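Local coordinates for iota-carrageenase (Alteromonas sp., PDB 1H80), which hydrolyses the internal beta-1,4 linkages of iota-carrageenan, a sulfated red-algal galactan, with inversion of anomeric configuration, at residues A[66-71]-A[89-94]; A[96-101]-A[131-136]; A[123-128]-A[149-154]; A[160-165]-A[192-197]. All coordinates share one frame; numbering follows the deposited sequence.

Contact 1. Residues A[66-71]-A[89-94]; sequences HFLGIQ and TWNGDG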
loop_
_atom_site.group_PDB
_atom_site.type_symbol
_atom_site.label_atom_id
_atom_site.label_comp_id
_atom_site.label_asym_id
_atom_site.label_seq_id
_atom_site.Cartn_x
_atom_site.Cartn_y
_atom_site.Cartn_z
ATOM N N HIS A 66 -20.021 9.021 -10.087
ATOM C CA HIS A 66 -20.016 8.778 -8.658
ATOM C C HIS A 66 -20.341 7.307 -8.438
ATOM O O HIS A 66 -21.417 6.833 -8.810
ATOM C CB HIS A 66 -21.045 9.669 -7.962
ATOM C CG HIS A 66 -20.657 11.114 -7.930
ATOM N ND1 HIS A 66 -20.736 11.933 -9.036
ATOM C CD2 HIS A 66 -20.138 11.873 -6.937
ATOM C CE1 HIS A 66 -20.281 13.134 -8.725
ATOM N NE2 HIS A 66 -19.913 13.124 -7.457
ATOM N N PHE A 67 -19.387 6.583 -7.857
ATOM C CA PHE A 67 -19.559 5.162 -7.585
ATOM C C PHE A 67 -19.208 4.855 -6.140
ATOM O O PHE A 67 -18.444 5.584 -5.509
ATOM C CB PHE A 67 -18.609 4.302 -8.433
ATOM C CG PHE A 67 -18.731 4.500 -9.912
ATOM C CD1 PHE A 67 -19.960 4.391 -10.553
ATOM C CD2 PHE A 67 -17.591 4.729 -10.681
ATOM C CE1 PHE A 67 -20.049 4.505 -11.939
ATOM C CE2 PHE A 67 -17.672 4.843 -12.066
ATOM C CZ PHE A 67 -18.901 4.730 -12.695
ATOM N N LEU A 68 -19.756 3.755 -5.638
ATOM C CA LEU A 68 -19.444 3.285 -4.297
ATOM C C LEU A 68 -19.976 1.873 -4.108
ATOM O O LEU A 68 -21.095 1.559 -4.520
ATOM C CB LEU A 68 -20.029 4.203 -3.219
ATOM C CG LEU A 68 -19.291 4.070 -1.880
ATOM C CD1 LEU A 68 -17.902 4.690 -2.005
ATOM C CD2 LEU A 68 -20.072 4.768 -0.773
ATOM N N GLY A 69 -19.152 1.019 -3.512
ATOM C CA GLY A 69 -19.550 -0.350 -3.238
ATOM C C GLY A 69 -19.877 -1.203 -4.446
ATOM O O GLY A 69 -20.761 -2.057 -4.387
ATOM N N ILE A 70 -19.164 -0.977 -5.542
ATOM C CA ILE A 70 -19.395 -1.741 -6.761
ATOM C C ILE A 70 -18.823 -3.144 -6.603
ATOM O O ILE A 70 -17.703 -3.316 -6.123
ATOM C CB ILE A 70 -18.719 -1.064 -7.968
ATOM C CG1 ILE A 70 -19.190 0.389 -8.085
ATOM C CG2 ILE A 70 -19.021 -1.843 -9.240
ATOM C CD1 ILE A 70 -20.678 0.537 -8.306
ATOM N N GLN A 71 -19.599 -4.146 -7.003
ATOM C CA GLN A 71 -19.161 -5.532 -6.907
ATOM C C GLN A 71 -18.725 -6.018 -8.279
ATOM O O GLN A 71 -19.549 -6.220 -9.163
ATOM C CB GLN A 71 -20.299 -6.416 -6.392
ATOM C CG GLN A 71 -20.875 -5.968 -5.058
ATOM C CD GLN A 71 -19.855 -5.992 -3.941
ATOM O OE1 GLN A 71 -19.338 -7.051 -3.580
ATOM N NE2 GLN A 71 -19.556 -4.824 -3.385
ATOM N N THR A 89 -19.367 8.070 -4.174
ATOM C CA THR A 89 -20.716 8.513 -3.862
ATOM C C THR A 89 -20.794 8.654 -2.353
ATOM O O THR A 89 -20.268 7.818 -1.622
ATOM C CB THR A 89 -21.757 7.485 -4.309
ATOM O OG1 THR A 89 -21.601 7.233 -5.709
ATOM C CG2 THR A 89 -23.165 8.006 -4.048
ATOM N N TRP A 90 -21.446 9.713 -1.888
ATOM C CA TRP A 90 -21.574 9.940 -0.457
ATOM C C TRP A 90 -22.450 8.901 0.230
ATOM O O TRP A 90 -23.550 8.592 -0.228
ATOM C CB TRP A 90 -22.140 11.337 -0.193
ATOM C CG TRP A 90 -22.494 11.571 1.247
ATOM C CD1 TRP A 90 -23.728 11.871 1.749
ATOM C CD2 TRP A 90 -21.606 11.515 2.373
ATOM N NE1 TRP A 90 -23.667 12.003 3.116
ATOM C CE2 TRP A 90 -22.376 11.787 3.526
ATOM C CE3 TRP A 90 -20.237 11.254 2.521
ATOM C CZ2 TRP A 90 -21.822 11.816 4.811
ATOM C CZ3 TRP A 90 -19.684 11.281 3.801
ATOM C CH2 TRP A 90 -20.480 11.557 4.929
ATOM N N ASN A 91 -21.939 8.360 1.331
ATOM C CA ASN A 91 -22.662 7.381 2.135
ATOM C C ASN A 91 -22.328 7.740 3.577
ATOM O O ASN A 91 -21.178 7.618 4.002
ATOM C CB ASN A 91 -22.189 5.958 1.834
ATOM C CG ASN A 91 -23.077 4.905 2.474
ATOM O OD1 ASN A 91 -23.474 5.035 3.633
ATOM N ND2 ASN A 91 -23.387 3.853 1.724
ATOM N N GLY A 92 -23.329 8.190 4.326
ATOM C CA GLY A 92 -23.089 8.582 5.704
ATOM C C GLY A 92 -23.262 7.514 6.768
ATOM O O GLY A 92 -23.418 7.843 7.945
ATOM N N ASP A 93 -23.230 6.242 6.380
ATOM C CA ASP A 93 -23.393 5.165 7.351
ATOM C C ASP A 93 -22.193 5.076 8.295
ATOM O O ASP A 93 -22.248 4.399 9.321
ATOM C CB ASP A 93 -23.595 3.818 6.647
ATOM C CG ASP A 93 -22.378 3.376 5.858
ATOM O OD1 ASP A 93 -21.285 3.940 6.069
ATOM O OD2 ASP A 93 -22.513 2.449 5.030
ATOM N N GLY A 94 -21.107 5.756 7.936
ATOM C CA GLY A 94 -19.916 5.753 8.768
ATOM C C GLY A 94 -19.037 4.516 8.682
ATOM O O GLY A 94 -18.042 4.416 9.402
#

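Contact 2. Residues A[96-101]-A[131-136]; sequences NHRLFE and NLAVFK. With NA (sodium ion), chain H.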
loop_
_atom_site.group_PDB
_atom_site.type_symbol
_atom_site.label_atom_id
_atom_site.label_comp_id
_atom_site.label_asym_id
_atom_site.label_seq_id
_atom_site.Cartn_x
_atom_site.Cartn_y
_atom_site.Cartn_z
ATOM N N ASN A 96 -16.563 1.564 6.622
ATOM C CA ASN A 96 -15.423 1.641 5.720
ATOM C C ASN A 96 -15.952 1.404 4.317
ATOM O O ASN A 96 -16.639 0.413 4.058
ATOM C CB ASN A 96 -14.376 0.591 6.083
ATOM C CG ASN A 96 -13.868 0.754 7.498
ATOM O OD1 ASN A 96 -13.716 1.873 7.984
ATOM N ND2 ASN A 96 -13.590 -0.361 8.163
ATOM N N HIS A 97 -15.634 2.319 3.414
ATOM C CA HIS A 97 -16.122 2.221 2.052
ATOM C C HIS A 97 -15.047 2.040 1.004
ATOM O O HIS A 97 -13.893 2.419 1.196
ATOM C CB HIS A 97 -16.927 3.473 1.720
ATOM C CG HIS A 97 -18.082 3.707 2.641
ATOM N ND1 HIS A 97 -18.439 4.963 3.079
ATOM C CD2 HIS A 97 -18.970 2.848 3.196
ATOM C CE1 HIS A 97 -19.496 4.870 3.865
ATOM N NE2 HIS A 97 -19.838 3.596 3.953
ATOM N N ARG A 98 -15.440 1.444 -0.115
ATOM C CA ARG A 98 -14.538 1.224 -1.234
ATOM C C ARG A 98 -15.327 1.536 -2.492
ATOM O O ARG A 98 -16.537 1.319 -2.539
ATOM C CB ARG A 98 -14.063 -0.233 -1.289
ATOM C CG ARG A 98 -13.497 -0.771 0.013
ATOM C CD ARG A 98 -14.567 -1.508 0.797
ATOM N NE ARG A 98 -14.074 -1.989 2.083
ATOM C CZ ARG A 98 -14.756 -2.797 2.887
ATOM N NH1 ARG A 98 -15.962 -3.221 2.536
ATOM N NH2 ARG A 98 -14.233 -3.178 4.045
ATOM N N LEU A 99 -14.654 2.058 -3.509
ATOM C CA LEU A 99 -15.333 2.364 -4.755
ATOM C C LEU A 99 -15.643 1.028 -5.415
ATOM O O LEU A 99 -16.767 0.781 -5.856
ATOM C CB LEU A 99 -14.438 3.187 -5.682
ATOM C CG LEU A 99 -14.167 4.654 -5.352
ATOM C CD1 LEU A 99 -13.200 5.214 -6.381
ATOM C CD2 LEU A 99 -15.458 5.444 -5.362
ATOM N N PHE A 100 -14.639 0.154 -5.441
ATOM C CA PHE A 100 -14.767 -1.146 -6.085
ATOM C C PHE A 100 -14.308 -2.309 -5.221
ATOM O O PHE A 100 -13.257 -2.245 -4.585
ATOM C CB PHE A 100 -13.931 -1.159 -7.367
ATOM C CG PHE A 100 -14.068 0.086 -8.192
ATOM C CD1 PHE A 100 -15.285 0.422 -8.768
ATOM C CD2 PHE A 100 -12.977 0.929 -8.386
ATOM C CE1 PHE A 100 -15.419 1.583 -9.526
ATOM C CE2 PHE A 100 -13.099 2.092 -9.142
ATOM C CZ PHE A 100 -14.324 2.419 -9.713
ATOM N N GLU A 101 -15.096 -3.376 -5.211
ATOM C CA GLU A 101 -14.734 -4.568 -4.461
ATOM C C GLU A 101 -14.612 -5.687 -5.484
ATOM O O GLU A 101 -15.469 -5.837 -6.354
ATOM C CB GLU A 101 -15.797 -4.887 -3.411
ATOM C CG GLU A 101 -15.946 -3.772 -2.384
ATOM C CD GLU A 101 -16.783 -4.170 -1.186
ATOM O OE1 GLU A 101 -17.923 -4.638 -1.380
ATOM O OE2 GLU A 101 -16.297 -4.006 -0.047
ATOM N N ASN A 131 -13.067 7.391 5.215
ATOM C CA ASN A 131 -12.793 5.957 5.183
ATOM C C ASN A 131 -13.005 5.431 3.772
ATOM O O ASN A 131 -14.013 4.785 3.488
ATOM C CB ASN A 131 -13.721 5.239 6.154
ATOM C CG ASN A 131 -13.626 5.803 7.551
ATOM O OD1 ASN A 131 -12.536 5.894 8.113
ATOM N ND2 ASN A 131 -14.762 6.191 8.120
ATOM N N LEU A 132 -12.039 5.701 2.901
ATOM C CA LEU A 132 -12.136 5.302 1.503
ATOM C C LEU A 132 -10.943 4.561 0.921
ATOM O O LEU A 132 -9.797 4.935 1.140
ATOM C CB LEU A 132 -12.364 6.539 0.637
ATOM C CG LEU A 132 -13.664 7.329 0.759
ATOM C CD1 LEU A 132 -13.516 8.661 0.038
ATOM C CD2 LEU A 132 -14.804 6.514 0.167
ATOM N N ALA A 133 -11.239 3.512 0.164
ATOM C CA ALA A 133 -10.223 2.744 -0.543
ATOM C C ALA A 133 -10.767 2.694 -1.967
ATOM O O ALA A 133 -11.980 2.758 -2.170
ATOM C CB ALA A 133 -10.105 1.342 0.029
ATOM N N VAL A 134 -9.885 2.608 -2.956
ATOM C CA VAL A 134 -10.342 2.550 -4.337
ATOM C C VAL A 134 -10.747 1.118 -4.682
ATOM O O VAL A 134 -11.836 0.879 -5.207
ATOM C CB VAL A 134 -9.242 3.031 -5.301
ATOM C CG1 VAL A 134 -9.735 2.962 -6.734
ATOM C CG2 VAL A 134 -8.845 4.458 -4.952
ATOM N N PHE A 135 -9.867 0.171 -4.378
ATOM C CA PHE A 135 -10.132 -1.244 -4.632
ATOM C C PHE A 135 -9.864 -2.088 -3.400
ATOM O O PHE A 135 -8.882 -1.873 -2.694
ATOM C CB PHE A 135 -9.217 -1.820 -5.724
ATOM C CG PHE A 135 -9.603 -1.457 -7.121
ATOM C CD1 PHE A 135 -9.094 -0.313 -7.723
ATOM C CD2 PHE A 135 -10.460 -2.277 -7.851
ATOM C CE1 PHE A 135 -9.431 0.010 -9.035
ATOM C CE2 PHE A 135 -10.805 -1.963 -9.163
ATOM C CZ PHE A 135 -10.288 -0.817 -9.754
ATOM N N LYS A 136 -10.748 -3.042 -3.141
ATOM C CA LYS A 136 -10.525 -3.994 -2.068
ATOM C C LYS A 136 -10.597 -5.315 -2.818
ATOM O O LYS A 136 -11.628 -5.647 -3.409
ATOM C CB LYS A 136 -11.605 -3.949 -0.991
ATOM C CG LYS A 136 -11.326 -4.968 0.109
ATOM C CD LYS A 136 -12.273 -4.850 1.285
ATOM C CE LYS A 136 -11.925 -5.883 2.346
ATOM N NZ LYS A 136 -12.798 -5.784 3.549
HETATM NA NA NA H . -7.778 5.778 1.664
HETATM O O HOH W 1 -12.154 3.578 9.442
HETATM O O HOH W 2 -6.689 6.308 -0.442
#

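Contact 3. Residues A[123-128]-A[149-154]; sequences DFKDSR and TIDDNK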
loop_
_atom_site.group_PDB
_atom_site.type_symbol
_atom_site.label_atom_id
_atom_site.label_comp_id
_atom_site.label_asym_id
_atom_site.label_seq_id
_atom_site.Cartn_x
_atom_site.Cartn_y
_atom_site.Cartn_z
ATOM N N ASP A 123 -10.904 10.949 -7.868
ATOM C CA ASP A 123 -10.797 12.142 -7.034
ATOM C C ASP A 123 -11.503 12.049 -5.682
ATOM O O ASP A 123 -12.721 11.882 -5.616
ATOM C CB ASP A 123 -11.343 13.327 -7.837
ATOM C CG ASP A 123 -11.061 14.665 -7.192
ATOM O OD1 ASP A 123 -10.267 14.724 -6.233
ATOM O OD2 ASP A 123 -11.634 15.669 -7.669
ATOM N N PHE A 124 -10.724 12.161 -4.607
ATOM C CA PHE A 124 -11.261 12.116 -3.247
ATOM C C PHE A 124 -11.230 13.505 -2.617
ATOM O O PHE A 124 -11.676 13.680 -1.483
ATOM C CB PHE A 124 -10.428 11.199 -2.339
ATOM C CG PHE A 124 -10.549 9.733 -2.640
ATOM C CD1 PHE A 124 -11.514 9.249 -3.515
ATOM C CD2 PHE A 124 -9.703 8.824 -2.006
ATOM C CE1 PHE A 124 -11.639 7.883 -3.750
ATOM C CE2 PHE A 124 -9.820 7.456 -2.235
ATOM C CZ PHE A 124 -10.789 6.986 -3.109
ATOM N N LYS A 125 -10.705 14.484 -3.345
ATOM C CA LYS A 125 -10.575 15.843 -2.818
ATOM C C LYS A 125 -11.836 16.512 -2.279
ATOM O O LYS A 125 -11.762 17.268 -1.308
ATOM C CB LYS A 125 -9.925 16.758 -3.863
ATOM C CG LYS A 125 -8.509 16.339 -4.244
ATOM C CD LYS A 125 -7.761 17.441 -4.992
ATOM C CE LYS A 125 -8.475 17.864 -6.268
ATOM N NZ LYS A 125 -8.620 16.745 -7.240
ATOM N N ASP A 126 -12.986 16.247 -2.888
ATOM C CA ASP A 126 -14.228 16.869 -2.428
ATOM C C ASP A 126 -15.112 15.937 -1.605
ATOM O O ASP A 126 -16.261 16.267 -1.301
ATOM C CB ASP A 126 -15.025 17.398 -3.622
ATOM C CG ASP A 126 -14.220 18.349 -4.487
ATOM O OD1 ASP A 126 -13.653 19.320 -3.942
ATOM O OD2 ASP A 126 -14.159 18.127 -5.715
ATOM N N SER A 127 -14.580 14.777 -1.232
ATOM C CA SER A 127 -15.352 13.817 -0.456
ATOM C C SER A 127 -15.362 14.134 1.032
ATOM O O SER A 127 -14.360 14.579 1.588
ATOM C CB SER A 127 -14.805 12.403 -0.657
ATOM O OG SER A 127 -15.509 11.474 0.151
ATOM N N ARG A 128 -16.504 13.896 1.668
ATOM C CA ARG A 128 -16.648 14.133 3.098
ATOM C C ARG A 128 -16.370 12.827 3.836
ATOM O O ARG A 128 -16.364 12.777 5.065
ATOM C CB ARG A 128 -18.065 14.619 3.411
ATOM N N THR A 149 -4.725 7.984 -11.791
ATOM C CA THR A 149 -4.161 8.805 -10.740
ATOM C C THR A 149 -5.221 8.923 -9.663
ATOM O O THR A 149 -6.413 9.002 -9.959
ATOM C CB THR A 149 -3.815 10.212 -11.265
ATOM O OG1 THR A 149 -2.790 10.110 -12.262
ATOM C CG2 THR A 149 -3.333 11.108 -10.132
ATOM N N ILE A 150 -4.780 8.906 -8.415
ATOM C CA ILE A 150 -5.688 9.025 -7.295
ATOM C C ILE A 150 -5.355 10.308 -6.558
ATOM O O ILE A 150 -4.271 10.434 -5.991
ATOM C CB ILE A 150 -5.522 7.850 -6.314
ATOM C CG1 ILE A 150 -5.732 6.525 -7.050
ATOM C CG2 ILE A 150 -6.504 7.997 -5.157
ATOM C CD1 ILE A 150 -5.303 5.313 -6.252
ATOM N N ASP A 151 -6.268 11.272 -6.600
ATOM C CA ASP A 151 -6.079 12.526 -5.884
ATOM C C ASP A 151 -6.694 12.290 -4.514
ATOM O O ASP A 151 -7.901 12.444 -4.317
ATOM C CB ASP A 151 -6.795 13.676 -6.593
ATOM C CG ASP A 151 -5.889 14.433 -7.543
ATOM O OD1 ASP A 151 -4.789 13.932 -7.863
ATOM O OD2 ASP A 151 -6.284 15.533 -7.976
ATOM N N ASP A 152 -5.848 11.891 -3.574
ATOM C CA ASP A 152 -6.283 11.592 -2.219
ATOM C C ASP A 152 -6.406 12.877 -1.412
ATOM O O ASP A 152 -6.033 13.959 -1.873
ATOM C CB ASP A 152 -5.259 10.666 -1.558
ATOM C CG ASP A 152 -5.850 9.819 -0.449
ATOM O OD1 ASP A 152 -6.947 10.139 0.057
ATOM O OD2 ASP A 152 -5.195 8.824 -0.076
ATOM N N ASN A 153 -6.946 12.743 -0.208
ATOM C CA ASN A 153 -7.098 13.866 0.703
ATOM C C ASN A 153 -6.809 13.303 2.084
ATOM O O ASN A 153 -7.587 13.465 3.023
ATOM C CB ASN A 153 -8.516 14.433 0.632
ATOM C CG ASN A 153 -8.682 15.673 1.478
ATOM O OD1 ASN A 153 -7.811 16.543 1.499
ATOM N ND2 ASN A 153 -9.807 15.770 2.175
ATOM N N LYS A 154 -5.672 12.623 2.179
ATOM C CA LYS A 154 -5.231 11.991 3.411
ATOM C C LYS A 154 -6.328 11.151 4.046
ATOM O O LYS A 154 -6.584 11.238 5.246
ATOM C CB LYS A 154 -4.721 13.043 4.400
ATOM C CG LYS A 154 -3.454 13.743 3.935
ATOM C CD LYS A 154 -2.778 14.472 5.087
ATOM C CE LYS A 154 -1.517 15.190 4.635
ATOM N NZ LYS A 154 -1.833 16.308 3.701
HETATM O O HOH W 3 -11.812 14.338 1.060
#

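Contact 4. Residues A[160-165]-A[192-197]; sequences ILVDVT and GLIQTY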
loop_
_atom_site.group_PDB
_atom_site.type_symbol
_atom_site.label_atom_id
_atom_site.label_comp_id
_atom_site.label_asym_id
_atom_site.label_seq_id
_atom_site.Cartn_x
_atom_site.Cartn_y
_atom_site.Cartn_z
ATOM N N ILE A 160 -5.379 0.591 -2.583
ATOM C CA ILE A 160 -5.617 -0.746 -3.100
ATOM C C ILE A 160 -5.289 -1.742 -2.003
ATOM O O ILE A 160 -4.141 -1.869 -1.574
ATOM C CB ILE A 160 -4.764 -1.022 -4.356
ATOM C CG1 ILE A 160 -5.103 0.013 -5.437
ATOM C CG2 ILE A 160 -5.035 -2.430 -4.880
ATOM C CD1 ILE A 160 -4.331 -0.143 -6.720
ATOM N N LEU A 161 -6.318 -2.436 -1.540
ATOM C CA LEU A 161 -6.166 -3.413 -0.480
ATOM C C LEU A 161 -6.141 -4.803 -1.093
ATOM O O LEU A 161 -7.163 -5.294 -1.565
ATOM C CB LEU A 161 -7.334 -3.292 0.503
ATOM C CG LEU A 161 -7.551 -1.889 1.078
ATOM C CD1 LEU A 161 -8.847 -1.844 1.867
ATOM C CD2 LEU A 161 -6.368 -1.512 1.958
ATOM N N VAL A 162 -4.962 -5.418 -1.109
ATOM C CA VAL A 162 -4.794 -6.765 -1.654
ATOM C C VAL A 162 -5.057 -7.618 -0.422
ATOM O O VAL A 162 -4.141 -8.130 0.222
ATOM C CB VAL A 162 -3.358 -6.955 -2.182
ATOM C CG1 VAL A 162 -3.236 -8.279 -2.914
ATOM C CG2 VAL A 162 -3.007 -5.805 -3.125
ATOM N N ASP A 163 -6.343 -7.758 -0.123
ATOM C CA ASP A 163 -6.815 -8.421 1.083
ATOM C C ASP A 163 -7.289 -9.864 1.027
ATOM O O ASP A 163 -7.254 -10.530 -0.010
ATOM C CB ASP A 163 -7.943 -7.573 1.673
ATOM C CG ASP A 163 -7.793 -7.347 3.163
ATOM O OD1 ASP A 163 -7.316 -8.262 3.862
ATOM O OD2 ASP A 163 -8.166 -6.250 3.634
ATOM N N VAL A 164 -7.745 -10.326 2.186
ATOM C CA VAL A 164 -8.268 -11.673 2.341
ATOM C C VAL A 164 -9.756 -11.554 2.644
ATOM O O VAL A 164 -10.232 -10.495 3.064
ATOM C CB VAL A 164 -7.572 -12.424 3.511
ATOM C CG1 VAL A 164 -6.076 -12.498 3.264
ATOM C CG2 VAL A 164 -7.853 -11.726 4.835
ATOM N N THR A 165 -10.490 -12.633 2.402
ATOM C CA THR A 165 -11.918 -12.660 2.681
ATOM C C THR A 165 -12.274 -14.046 3.191
ATOM O O THR A 165 -11.667 -15.036 2.790
ATOM C CB THR A 165 -12.773 -12.357 1.425
ATOM O OG1 THR A 165 -12.520 -13.339 0.414
ATOM C CG2 THR A 165 -12.451 -10.983 0.886
ATOM N N GLY A 192 -1.237 4.845 2.001
ATOM C CA GLY A 192 -0.525 4.972 0.749
ATOM C C GLY A 192 -1.256 4.275 -0.376
ATOM O O GLY A 192 -2.468 4.085 -0.328
ATOM N N LEU A 193 -0.505 3.851 -1.380
ATOM C CA LEU A 193 -1.100 3.230 -2.550
ATOM C C LEU A 193 -1.541 1.778 -2.391
ATOM O O LEU A 193 -2.724 1.468 -2.539
ATOM C CB LEU A 193 -0.129 3.382 -3.722
ATOM C CG LEU A 193 -0.579 2.971 -5.121
ATOM C CD1 LEU A 193 -1.989 3.455 -5.409
ATOM C CD2 LEU A 193 0.412 3.558 -6.120
ATOM N N ILE A 194 -0.598 0.896 -2.081
ATOM C CA ILE A 194 -0.900 -0.522 -1.923
ATOM C C ILE A 194 -0.606 -1.048 -0.529
ATOM O O ILE A 194 0.397 -0.688 0.075
ATOM C CB ILE A 194 -0.015 -1.407 -2.840
ATOM C CG1 ILE A 194 0.001 -0.868 -4.268
ATOM C CG2 ILE A 194 -0.499 -2.855 -2.787
ATOM C CD1 ILE A 194 -1.341 -0.881 -4.951
ATOM N N GLN A 195 -1.495 -1.883 -0.008
ATOM C CA GLN A 195 -1.197 -2.568 1.240
ATOM C C GLN A 195 -1.571 -4.007 0.937
ATOM O O GLN A 195 -2.680 -4.283 0.477
ATOM C CB GLN A 195 -1.979 -2.063 2.451
ATOM C CG GLN A 195 -1.548 -2.868 3.686
ATOM C CD GLN A 195 -1.691 -2.142 5.005
ATOM O OE1 GLN A 195 -1.335 -2.686 6.057
ATOM N NE2 GLN A 195 -2.205 -0.925 4.969
ATOM N N THR A 196 -0.633 -4.919 1.176
ATOM C CA THR A 196 -0.849 -6.333 0.891
ATOM C C THR A 196 -1.023 -7.178 2.141
ATOM O O THR A 196 -0.245 -7.068 3.084
ATOM C CB THR A 196 0.332 -6.924 0.112
ATOM O OG1 THR A 196 1.501 -6.930 0.947
ATOM C CG2 THR A 196 0.613 -6.098 -1.132
ATOM N N TYR A 197 -2.034 -8.039 2.127
ATOM C CA TYR A 197 -2.307 -8.927 3.250
ATOM C C TYR A 197 -2.158 -10.377 2.801
ATOM O O TYR A 197 -1.419 -11.156 3.402
ATOM C CB TYR A 197 -3.720 -8.677 3.762
ATOM C CG TYR A 197 -3.923 -7.258 4.232
ATOM C CD1 TYR A 197 -3.412 -6.832 5.456
ATOM C CD2 TYR A 197 -4.607 -6.336 3.443
ATOM C CE1 TYR A 197 -3.580 -5.516 5.884
ATOM C CE2 TYR A 197 -4.778 -5.019 3.856
ATOM C CZ TYR A 197 -4.264 -4.617 5.079
ATOM O OH TYR A 197 -4.440 -3.315 5.486
#

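Contact 1. Residues A[66-71]-A[89-94]
Leu68 reaches over the backbone of Thr89 and meets Asn91 with the same methyl group. Its CD2 lies 3.2 Å from Thr89 O and 3.6 Å from Asn91 CB, and the side chains of Leu68 and Asn91 cross at about a right angle. Chi1 of Leu68 (-158°) sets CG anti to the backbone N, on the side of the loop 89-94. Behind it the two segments are joined by one backbone bond, Thr89 N to Phe67 O at 3.0 Å, with the donor above the carbonyl plane. The Thr89 hydroxyl sits against the backbone of His66, 3.0 Å from OG1 to His66 C, but its hydrogen bond goes to Asp37. Farther along, Asn91 OD1 accepts from Asp93 N at 3.0 Å in the carbonyl plane, an Asx turn that bends the loop. An alanine at Leu68 would remove CD2 and would probably leave Asn91 CB without its apolar neighbour and a gap beside Thr89 O. The contact lies at the surface of the beta-helix: Phe67 points the other way, onto Leu42 of helix 39-50 and Phe100 of strand 97-102, while Leu68 also touches Pro88 of strand 85-88 and His97 of strand 97-102.

Contact 2. Residues A[96-101]-A[131-136]
Phe100 lays CD2 over one face of the Phe135 ring, toward its rim and 3.5 Å from Phe135 CZ. The planes are 43° apart, so the pair is oblique, and Val134 CG1 fills in 4.2 Å from the same Phe100 CD2. Five backbone hydrogen bonds tie the parallel strands in register around a shared corner at Leu99 and Val134, among them Phe100 N to Val134 O at 2.9 Å. On the face that carries Arg98 and Lys136, in the modelled conformer of Arg98, Lys136 CD rides 3.4 Å above the guanidinium plane, with Asn96 O over the opposite face. At the strand starts a water lies 2.7 Å from both Asn96 OD1 and Asn131 OD1, bridging the two side chains. Leu132 O is a ligand of the sodium ion, 2.2 Å away. In the same conformer Arg98 NH1 makes a salt bridge with Glu101 OE2 at 2.7 Å, though the hydrogen bond within it is weak; Glu101 OE1 is taken by Gln71. Glu101 thus lies near both cationic side chains and probably offsets part of their charge.

Contact 3. Residues A[123-128]-A[149-154]
Lys125 folds back over the strand end so that its NZ sits between two aspartates, 2.7 Å from Asp151 OD2 and 2.8 Å from Asp123 OD1. The side chain bends at chi3 (-58°), which swings CE round, and at chi4 (-61°), which sets NZ. Asp151 OD2 offers its anti lone pair; Asp123 OD1 is met from above its plane, and Lys125 N, 2.9 Å away, reaches that same oxygen from the opposite face. The ammonium group thus lies between carboxylate oxygens that would otherwise probably repel. This network and the backbone bond from Phe124 N to Asp151 O, 2.9 Å, make up the tight part of the contact. Beneath them the Phe124 ring is buried against Pro88, Leu132 and Val134. Asp152 OD1 lies in the plane of that ring at its edge, 3.7 Å from Phe124 CD2, and is itself occupied by Asn153 N and by Thr155 OG1, a ligand of the sodium ion. The other end is looser and wet. Asn153 only brushes segment 123-128, its CB lying 3.9 Å from Phe124 O, and a water bridges the two segments: it accepts from Asn153 ND2 and donates to Phe124 O and Ser127 O. An Asx turn at Asp123 running into a type I turn from Phe124 to Ser127 ends one parallel strand beside the next, the same corner stacked in successive coils of a right-handed beta-helix, the fold of the pectate lyase-like family.

Contact 4. Residues A[160-165]-A[192-197]
Ile160 and Ile194 lie side by side, pointing the same way, with Ile194 CD1 pressed 3.5 Å from Ile160 CB, tighter than ordinary van der Waals contact. Next along this face, Val162 CG2 meets Ile194 CG2 at 3.9 Å. Beyond the strand proper, Asp163 sets its carboxylate nearly parallel to the Tyr197 ring, planes 19° apart, with OD1 3.4 Å from Tyr197 CD2. Four backbone bonds hold these side chains in step, from Ile160 N to Leu193 O at one end to Tyr197 N to Val162 O, 2.8 Å, at the other. An inverse gamma turn centred on Val162 then bends segment 160-165, and the chi1 of Asp163, -133°, brings CG to the ring. There OD1 accepts from Val164 N at 2.7 Å, on its anti side, and more weakly from Asn221. An alanine at Asp163 would probably leave Val164 N without its mate and Tyr197 freer to turn. Farther out, Phe204 and Leu207 of strand 202-210 pack against Ile194, and Ile179 and Ile182 against Ile160. Apolar carbon fills the face inside the beta-helix, whereas the carboxylate beside Tyr197 probably gains little from an aromatic neighbour and is probably steadied by the N-H groups it accepts from, chiefly Val164 N.

Overall arrangement
Contacts 1, 2 and 4 follow one another along the parallel beta-helix. Contact 3 joins the coils of contact 2 at the corner that loop 89-94 of contact 1 occupies one coil earlier, and Trp90 touches Arg128 there. Centres of contacts 1 and 2 are about 8 Å apart, those of 2 and 4 about 11 Å. Strand 97-102 joins the first pair through Ile70 O and Glu101 N, 2.8 Å; strand 132-141 joins the second through Phe135 O and Leu161 N, 2.9 Å. Inside the coil Phe124 CZ is 3.7 Å from Val134 CG2, and Ile150 touches Leu193. The sodium ion links contacts 2 and 3: Leu132 binds it with Thr155, Ile156 and Phe157, and the Asp152 side chain lies about 4 Å away.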